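Local coordinates for TolA protein (Pseudomonas aeruginosa, PDB 1LR0), which belongs to the Tol-Pal system, which probably acts in outer membrane invagination at cell division and in maintaining outer membrane integrity; this is its periplasmic C-terminal domain, at residues A[32-37]-A[56-61]; A[52-57]-A[82-87]. All coordinates share one frame; numbering follows the deposited sequence.

Contact 1: residues A[32-37]-A[56-61]; sequences DLIVNL and VLIEML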
ATOM      1  N   ASP A  32      -3.612   1.481   4.365  1.00 18.94           N
ATOM      2  CA  ASP A  32      -4.858   2.226   4.430  1.00 19.16           C
ATOM      3  C   ASP A  32      -4.682   3.625   3.807  1.00 17.10           C
ATOM      4  O   ASP A  32      -5.548   4.059   3.020  1.00 16.03           O
ATOM      5  CB  ASP A  32      -5.370   2.418   5.828  1.00 16.83           C
ATOM      6  CG  ASP A  32      -5.981   1.196   6.428  1.00 23.51           C
ATOM      7  OD1 ASP A  32      -6.338   0.267   5.668  1.00 22.27           O
ATOM      8  OD2 ASP A  32      -6.159   1.163   7.720  1.00 25.58           O
ATOM      9  N   LEU A  33      -3.597   4.299   4.178  1.00 17.30           N
ATOM     10  CA  LEU A  33      -3.291   5.599   3.608  1.00 17.18           C
ATOM     11  C   LEU A  33      -3.180   5.479   2.081  1.00 15.40           C
ATOM     12  O   LEU A  33      -3.782   6.233   1.361  1.00 16.64           O
ATOM     13  CB  LEU A  33      -2.086   6.236   4.293  1.00 18.30           C
ATOM     14  CG  LEU A  33      -1.574   7.580   3.745  1.00 17.15           C
ATOM     15  CD1 LEU A  33      -2.574   8.581   4.116  1.00 19.63           C
ATOM     16  CD2 LEU A  33      -0.246   7.911   4.319  1.00 22.94           C
ATOM     17  N   ILE A  34      -2.465   4.497   1.575  1.00 14.78           N
ATOM     18  CA  ILE A  34      -2.329   4.389   0.135  1.00 15.94           C
ATOM     19  C   ILE A  34      -3.700   4.237  -0.494  1.00 16.05           C
ATOM     20  O   ILE A  34      -4.094   4.938  -1.435  1.00 13.82           O
ATOM     21  CB  ILE A  34      -1.464   3.205  -0.198  1.00 15.16           C
ATOM     22  CG1 ILE A  34      -0.011   3.463   0.198  1.00 19.51           C
ATOM     23  CG2 ILE A  34      -1.554   2.854  -1.661  1.00 18.25           C
ATOM     24  CD1 ILE A  34       0.849   2.213   0.056  1.00 16.86           C
ATOM     25  N   VAL A  35      -4.474   3.358   0.103  1.00 14.60           N
ATOM     26  CA  VAL A  35      -5.776   3.072  -0.448  1.00 15.16           C
ATOM     27  C   VAL A  35      -6.640   4.338  -0.412  1.00 11.29           C
ATOM     28  O   VAL A  35      -7.276   4.691  -1.422  1.00 12.45           O
ATOM     29  CB  VAL A  35      -6.453   1.830   0.280  1.00 14.34           C
ATOM     30  CG1 VAL A  35      -7.892   1.806  -0.099  1.00 17.49           C
ATOM     31  CG2 VAL A  35      -5.793   0.506  -0.235  1.00 18.43           C
ATOM     32  N   ASN A  36      -6.629   5.066   0.695  1.00 12.72           N
ATOM     33  CA  ASN A  36      -7.465   6.255   0.756  1.00 14.44           C
ATOM     34  C   ASN A  36      -7.016   7.312  -0.256  1.00 13.06           C
ATOM     35  O   ASN A  36      -7.830   7.951  -0.912  1.00 13.84           O
ATOM     36  CB  ASN A  36      -7.499   6.838   2.150  1.00 15.00           C
ATOM     37  CG  ASN A  36      -8.494   6.028   3.129  1.00 24.29           C
ATOM     38  OD1 ASN A  36      -9.404   6.611   3.650  1.00 36.31           O
ATOM     39  ND2 ASN A  36      -8.342   4.722   3.241  1.00 15.89           N
ATOM     40  N   LEU A  37      -5.704   7.472  -0.386  1.00 14.17           N
ATOM     41  CA  LEU A  37      -5.185   8.542  -1.298  1.00 13.20           C
ATOM     42  C   LEU A  37      -5.478   8.228  -2.746  1.00 13.17           C
ATOM     43  O   LEU A  37      -5.892   9.111  -3.532  1.00 12.07           O
ATOM     44  CB  LEU A  37      -3.684   8.760  -1.062  1.00 14.30           C
ATOM     45  CG  LEU A  37      -3.320   9.288   0.335  1.00 14.20           C
ATOM     46  CD1 LEU A  37      -1.741   9.369   0.442  1.00 15.08           C
ATOM     47  CD2 LEU A  37      -3.930  10.606   0.478  1.00 16.66           C
ATOM     48  N   VAL A  56      -1.715  -3.653  -8.312  1.00 12.02           N
ATOM     49  CA  VAL A  56      -0.831  -2.682  -8.883  1.00 13.67           C
ATOM     50  C   VAL A  56       0.464  -2.649  -8.143  1.00 15.66           C
ATOM     51  O   VAL A  56       0.453  -2.576  -6.923  1.00 13.44           O
ATOM     52  CB  VAL A  56      -1.483  -1.241  -8.726  1.00 14.40           C
ATOM     53  CG1 VAL A  56      -0.510  -0.208  -9.164  1.00 16.86           C
ATOM     54  CG2 VAL A  56      -2.787  -1.181  -9.541  1.00 15.15           C
ATOM     55  N   LEU A  57       1.570  -2.642  -8.882  1.00 15.92           N
ATOM     56  CA  LEU A  57       2.909  -2.454  -8.290  1.00 14.08           C
ATOM     57  C   LEU A  57       3.224  -1.016  -8.355  1.00 16.76           C
ATOM     58  O   LEU A  57       3.209  -0.408  -9.387  1.00 17.74           O
ATOM     59  CB  LEU A  57       3.889  -3.271  -9.117  1.00 16.41           C
ATOM     60  CG  LEU A  57       5.311  -2.989  -8.697  1.00 21.06           C
ATOM     61  CD1 LEU A  57       5.617  -3.697  -7.415  1.00 24.15           C
ATOM     62  CD2 LEU A  57       6.185  -3.483  -9.853  1.00 26.06           C
ATOM     63  N   ILE A  58       3.348  -0.514  -7.147  1.00 17.74           N
ATOM     64  CA  ILE A  58       3.676   0.821  -6.818  1.00 18.90           C
ATOM     65  C   ILE A  58       5.169   0.934  -6.466  1.00 19.83           C
ATOM     66  O   ILE A  58       5.664   0.248  -5.552  1.00 20.04           O
ATOM     67  CB  ILE A  58       2.880   1.289  -5.673  1.00 17.97           C
ATOM     68  CG1 ILE A  58       1.368   1.070  -5.844  1.00 18.06           C
ATOM     69  CG2 ILE A  58       3.117   2.741  -5.489  1.00 20.44           C
ATOM     70  CD1 ILE A  58       0.570   1.657  -4.705  1.00 14.59           C
ATOM     71  N   GLU A  59       5.830   1.857  -7.146  1.00 17.59           N
ATOM     72  CA  GLU A  59       7.276   2.153  -6.919  1.00 20.85           C
ATOM     73  C   GLU A  59       7.435   3.539  -6.325  1.00 18.78           C
ATOM     74  O   GLU A  59       6.909   4.497  -6.892  1.00 18.29           O
ATOM     75  CB  GLU A  59       8.043   2.064  -8.265  1.00 23.27           C
ATOM     76  CG  GLU A  59       7.978   0.663  -8.832  1.00 33.53           C
ATOM     77  CD  GLU A  59       8.754   0.421 -10.115  1.00 43.15           C
ATOM     78  OE1 GLU A  59       9.884   0.987 -10.311  1.00 45.47           O
ATOM     79  OE2 GLU A  59       8.194  -0.367 -10.930  1.00 41.92           O
HETATM   80  N   MSE A  60       8.156   3.622  -5.207  1.00 18.17           N
HETATM   81  CA  MSE A  60       8.401   4.828  -4.461  1.00 20.14           C
HETATM   82  C   MSE A  60       9.873   5.053  -4.101  1.00 22.90           C
HETATM   83  O   MSE A  60      10.653   4.113  -3.996  1.00 20.59           O
HETATM   84  CB  MSE A  60       7.600   4.881  -3.151  1.00 20.64           C
HETATM   85  CG  MSE A  60       6.105   5.130  -3.407  1.00 22.71           C
HETATM   86 SE   MSE A  60       5.068   5.201  -1.810  1.00 36.27          SE
HETATM   87  CE  MSE A  60       4.766   3.183  -1.799  1.00 35.10           C
ATOM     88  N   LEU A  61      10.197   6.317  -3.851  1.00 25.45           N
ATOM     89  CA  LEU A  61      11.482   6.687  -3.237  1.00 24.23           C
ATOM     90  C   LEU A  61      11.266   6.845  -1.802  1.00 23.65           C
ATOM     91  O   LEU A  61      10.159   7.127  -1.360  1.00 21.84           O
ATOM     92  CB  LEU A  61      11.947   8.049  -3.780  1.00 25.31           C
ATOM     93  CG  LEU A  61      12.196   8.051  -5.267  1.00 26.01           C
ATOM     94  CD1 LEU A  61      12.596   9.465  -5.874  1.00 30.03           C
ATOM     95  CD2 LEU A  61      13.221   6.969  -5.614  1.00 32.66           C
TER
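Ile34 on helix 32-37 faces Ile58 on strand 56-60 with 9.9 Å between their CA atoms, the nearest CA pair of the two segments. No hydrogen bond crosses that gap, so side chains alone fill it. Ile34 and Ile58 both direct their CB into it and slide past each other in opposite directions, with the methyl CG2 of Ile34 lying 3.9 Å from CD1 of Ile58. In Ile34, CG1 sits anti to the carbonyl carbon (chi1 -70°), which sends CG2 to Ile58 and leaves the longer branch for a second partner: its CD1 lies 4.4 Å from CE of selenomethionine Met60, a loose contact. The domain has the TolA/TonB C-terminal fold, in which the end of the long helix 4-41 packs on one face of a three-stranded antiparallel sheet; strand 54-60 is the middle strand, and Ile58 and Met60, two residues apart, point to the same face. The beta-branched Ile58 suits the extended strand, Ile34 offers the sheet two apolar branches, and the long unbranched Met60 spans the distance with its end methyl. Ile94 also packs on Ile34, and Val88 of helix 78-91 on Ile58. Remote from the strand, Asn36 ND2 donates a hydrogen bond to Asp32 O (2.9 Å), from above the carbonyl plane.

Contact 2: residues A[52-57]-A[82-87]; sequences MSVEVL and SSAVAA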
HETATM    1  N   MSE A  52     -14.649  -6.718  -8.829  1.00 14.18           N
HETATM    2  CA  MSE A  52     -13.370  -6.662  -9.513  1.00 13.87           C
HETATM    3  C   MSE A  52     -12.217  -6.363  -8.542  1.00 11.98           C
HETATM    4  O   MSE A  52     -12.406  -5.659  -7.507  1.00 11.57           O
HETATM    5  CB  MSE A  52     -13.410  -5.528 -10.640  1.00 14.98           C
HETATM    6  CG  MSE A  52     -14.368  -5.808 -11.794  1.00 15.69           C
HETATM    7 SE   MSE A  52     -14.182  -4.255 -13.026  1.00 23.86          SE
HETATM    8  CE  MSE A  52     -15.279  -5.104 -14.480  1.00 20.20           C
ATOM      9  N   SER A  53     -10.998  -6.800  -8.936  1.00  9.90           N
ATOM     10  CA  SER A  53      -9.789  -6.549  -8.193  1.00 12.16           C
ATOM     11  C   SER A  53      -8.635  -6.363  -9.111  1.00 11.31           C
ATOM     12  O   SER A  53      -8.485  -7.151 -10.033  1.00  8.99           O
ATOM     13  CB  SER A  53      -9.434  -7.826  -7.320  1.00 13.43           C
ATOM     14  OG  SER A  53     -10.241  -7.833  -6.212  1.00 20.22           O
ATOM     15  N   VAL A  54      -7.855  -5.309  -8.944  1.00 12.11           N
ATOM     16  CA  VAL A  54      -6.626  -5.174  -9.698  1.00 12.10           C
ATOM     17  C   VAL A  54      -5.451  -5.032  -8.743  1.00 12.90           C
ATOM     18  O   VAL A  54      -5.550  -4.290  -7.745  1.00 14.08           O
ATOM     19  CB  VAL A  54      -6.650  -3.985 -10.669  1.00  9.17           C
ATOM     20  CG1 VAL A  54      -6.844  -2.617  -9.906  1.00 14.53           C
ATOM     21  CG2 VAL A  54      -5.369  -3.902 -11.483  1.00 12.84           C
ATOM     22  N   GLU A  55      -4.382  -5.794  -8.969  1.00 12.58           N
ATOM     23  CA  GLU A  55      -3.151  -5.593  -8.202  1.00 10.98           C
ATOM     24  C   GLU A  55      -2.205  -4.665  -8.992  1.00 12.07           C
ATOM     25  O   GLU A  55      -1.863  -4.919 -10.132  1.00 13.60           O
ATOM     26  CB  GLU A  55      -2.348  -6.876  -7.825  1.00 11.71           C
ATOM     27  CG  GLU A  55      -1.283  -6.678  -6.759  1.00 10.52           C
ATOM     28  CD  GLU A  55      -0.666  -8.069  -6.489  1.00 19.59           C
ATOM     29  OE1 GLU A  55      -0.582  -8.658  -7.546  1.00 19.78           O
ATOM     30  OE2 GLU A  55      -0.361  -8.533  -5.381  1.00 21.30           O
ATOM     31  N   VAL A  56      -1.715  -3.653  -8.312  1.00 12.02           N
ATOM     32  CA  VAL A  56      -0.831  -2.682  -8.883  1.00 13.67           C
ATOM     33  C   VAL A  56       0.464  -2.649  -8.143  1.00 15.66           C
ATOM     34  O   VAL A  56       0.453  -2.576  -6.923  1.00 13.44           O
ATOM     35  CB  VAL A  56      -1.483  -1.241  -8.726  1.00 14.40           C
ATOM     36  CG1 VAL A  56      -0.510  -0.208  -9.164  1.00 16.86           C
ATOM     37  CG2 VAL A  56      -2.787  -1.181  -9.541  1.00 15.15           C
ATOM     38  N   LEU A  57       1.570  -2.642  -8.882  1.00 15.92           N
ATOM     39  CA  LEU A  57       2.909  -2.454  -8.290  1.00 14.08           C
ATOM     40  C   LEU A  57       3.224  -1.016  -8.355  1.00 16.76           C
ATOM     41  O   LEU A  57       3.209  -0.408  -9.387  1.00 17.74           O
ATOM     42  CB  LEU A  57       3.889  -3.271  -9.117  1.00 16.41           C
ATOM     43  CG  LEU A  57       5.311  -2.989  -8.697  1.00 21.06           C
ATOM     44  CD1 LEU A  57       5.617  -3.697  -7.415  1.00 24.15           C
ATOM     45  CD2 LEU A  57       6.185  -3.483  -9.853  1.00 26.06           C
ATOM     46  N   SER A  82      -6.490   0.541 -15.917  1.00 14.66           N
ATOM     47  CA  SER A  82      -5.830   1.777 -16.255  1.00 13.56           C
ATOM     48  C   SER A  82      -6.249   2.865 -15.277  1.00 14.58           C
ATOM     49  O   SER A  82      -5.421   3.707 -14.894  1.00 13.56           O
ATOM     50  CB  SER A  82      -6.235   2.209 -17.657  1.00 14.10           C
ATOM     51  OG  SER A  82      -5.690   1.318 -18.597  1.00 18.68           O
ATOM     52  N   SER A  83      -7.496   2.858 -14.850  1.00 13.35           N
ATOM     53  CA  SER A  83      -7.960   3.892 -13.884  1.00 13.85           C
ATOM     54  C   SER A  83      -7.285   3.783 -12.518  1.00 12.04           C
ATOM     55  O   SER A  83      -7.037   4.777 -11.850  1.00 12.40           O
ATOM     56  CB  SER A  83      -9.495   3.806 -13.723  1.00 12.53           C
ATOM     57  OG  SER A  83      -9.899   2.691 -12.898  1.00 11.69           O
ATOM     58  N   ALA A  84      -6.958   2.573 -12.107  1.00 12.34           N
ATOM     59  CA  ALA A  84      -6.192   2.407 -10.894  1.00 11.61           C
ATOM     60  C   ALA A  84      -4.741   2.846 -10.981  1.00 11.55           C
ATOM     61  O   ALA A  84      -4.279   3.543 -10.084  1.00 10.92           O
ATOM     62  CB  ALA A  84      -6.318   0.980 -10.337  1.00 12.17           C
ATOM     63  N   VAL A  85      -4.080   2.512 -12.075  1.00 12.07           N
ATOM     64  CA  VAL A  85      -2.719   2.952 -12.322  1.00 13.79           C
ATOM     65  C   VAL A  85      -2.673   4.492 -12.377  1.00 13.25           C
ATOM     66  O   VAL A  85      -1.844   5.098 -11.725  1.00 12.97           O
ATOM     67  CB  VAL A  85      -2.203   2.315 -13.629  1.00 13.29           C
ATOM     68  CG1 VAL A  85      -0.929   2.989 -14.181  1.00 18.89           C
ATOM     69  CG2 VAL A  85      -1.992   0.866 -13.433  1.00 17.42           C
ATOM     70  N   ALA A  86      -3.619   5.115 -13.065  1.00 13.81           N
ATOM     71  CA  ALA A  86      -3.613   6.591 -13.165  1.00 14.17           C
ATOM     72  C   ALA A  86      -3.845   7.224 -11.832  1.00 14.11           C
ATOM     73  O   ALA A  86      -3.240   8.241 -11.464  1.00 12.90           O
ATOM     74  CB  ALA A  86      -4.653   7.086 -14.216  1.00 15.77           C
ATOM     75  N   ALA A  87      -4.721   6.613 -11.035  1.00 13.10           N
ATOM     76  CA  ALA A  87      -5.021   7.142  -9.733  1.00 13.19           C
ATOM     77  C   ALA A  87      -3.773   7.070  -8.833  1.00 11.58           C
ATOM     78  O   ALA A  87      -3.501   8.034  -8.075  1.00 12.13           O
ATOM     79  CB  ALA A  87      -6.248   6.398  -9.022  1.00 14.56           C
TER
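Val54 is the first residue of segment 52-57 to touch helix 82-87: its CG1 meets the CB of Ala84 at 3.7 Å, the closest approach between the segments. With chi1 at 61°, CG1 lies between the backbone N and the carbonyl carbon, and this rotation presents that methyl to the helix. Phe80 and Asp81, just before the helical segment, also touch Val54, and Phe116 of strand 111-116 packs beside it.

Glu55 comes next, and its side chain leaves the other face of the strand. There OE1 is hydrogen-bonded to Ser72 OG of the neighbouring strand 66-73, a place where a charged group suits better than it would under the helix.

The side chain of Val56 returns to the helix-facing side. Its CG2 lies 4.2 Å from the CB of Ala84 and 4.5 Å from CG2 of Val85, so this one methyl serves both helix residues, the second more loosely. Ala84 is thereby set against two valines of alternate strand positions, and its single methyl is small enough to let the helix come close: the axes of strand 54-57 and helix 82-87 pass 9.1 Å apart. This is helix-on-sheet packing within the TolA/TonB C-terminal fold, with helix 78-91 packing on the same face of the three-stranded antiparallel sheet as the end of the long N-terminal helix, its segment running at 35° to the strand. Beta-branched valines fit the extended strand and give it a compact apolar surface. Val85, at the flank of the helix, reaches on to Val71 of strand 66-73, while on the helix side turned elsewhere Ser83 OG is hydrogen-bonded to Phe80 O and Trp42 NE1.

How the contacts relate
Contacts 1 and 2 lie about 10 Å apart, centre to centre, and both rest on strand 54-60, the middle strand of the antiparallel sheet; their segments share Val56 and Leu57, although of these two only Val56 touches a partner, in contact 2. Along the chain the order is helix 4-41, strand 54-60, strand 66-73 and helix 78-91, so contact 1 ties the strand to the helix before it, and contact 2 to the helix that follows the next strand. Contact 2 uses the beginning of the strand and contact 1 its later part, and two helices thus share one apolar face. Contact 1 attaches the end of the long helix to the sheet, and contact 2 attaches helix 78-91 to it.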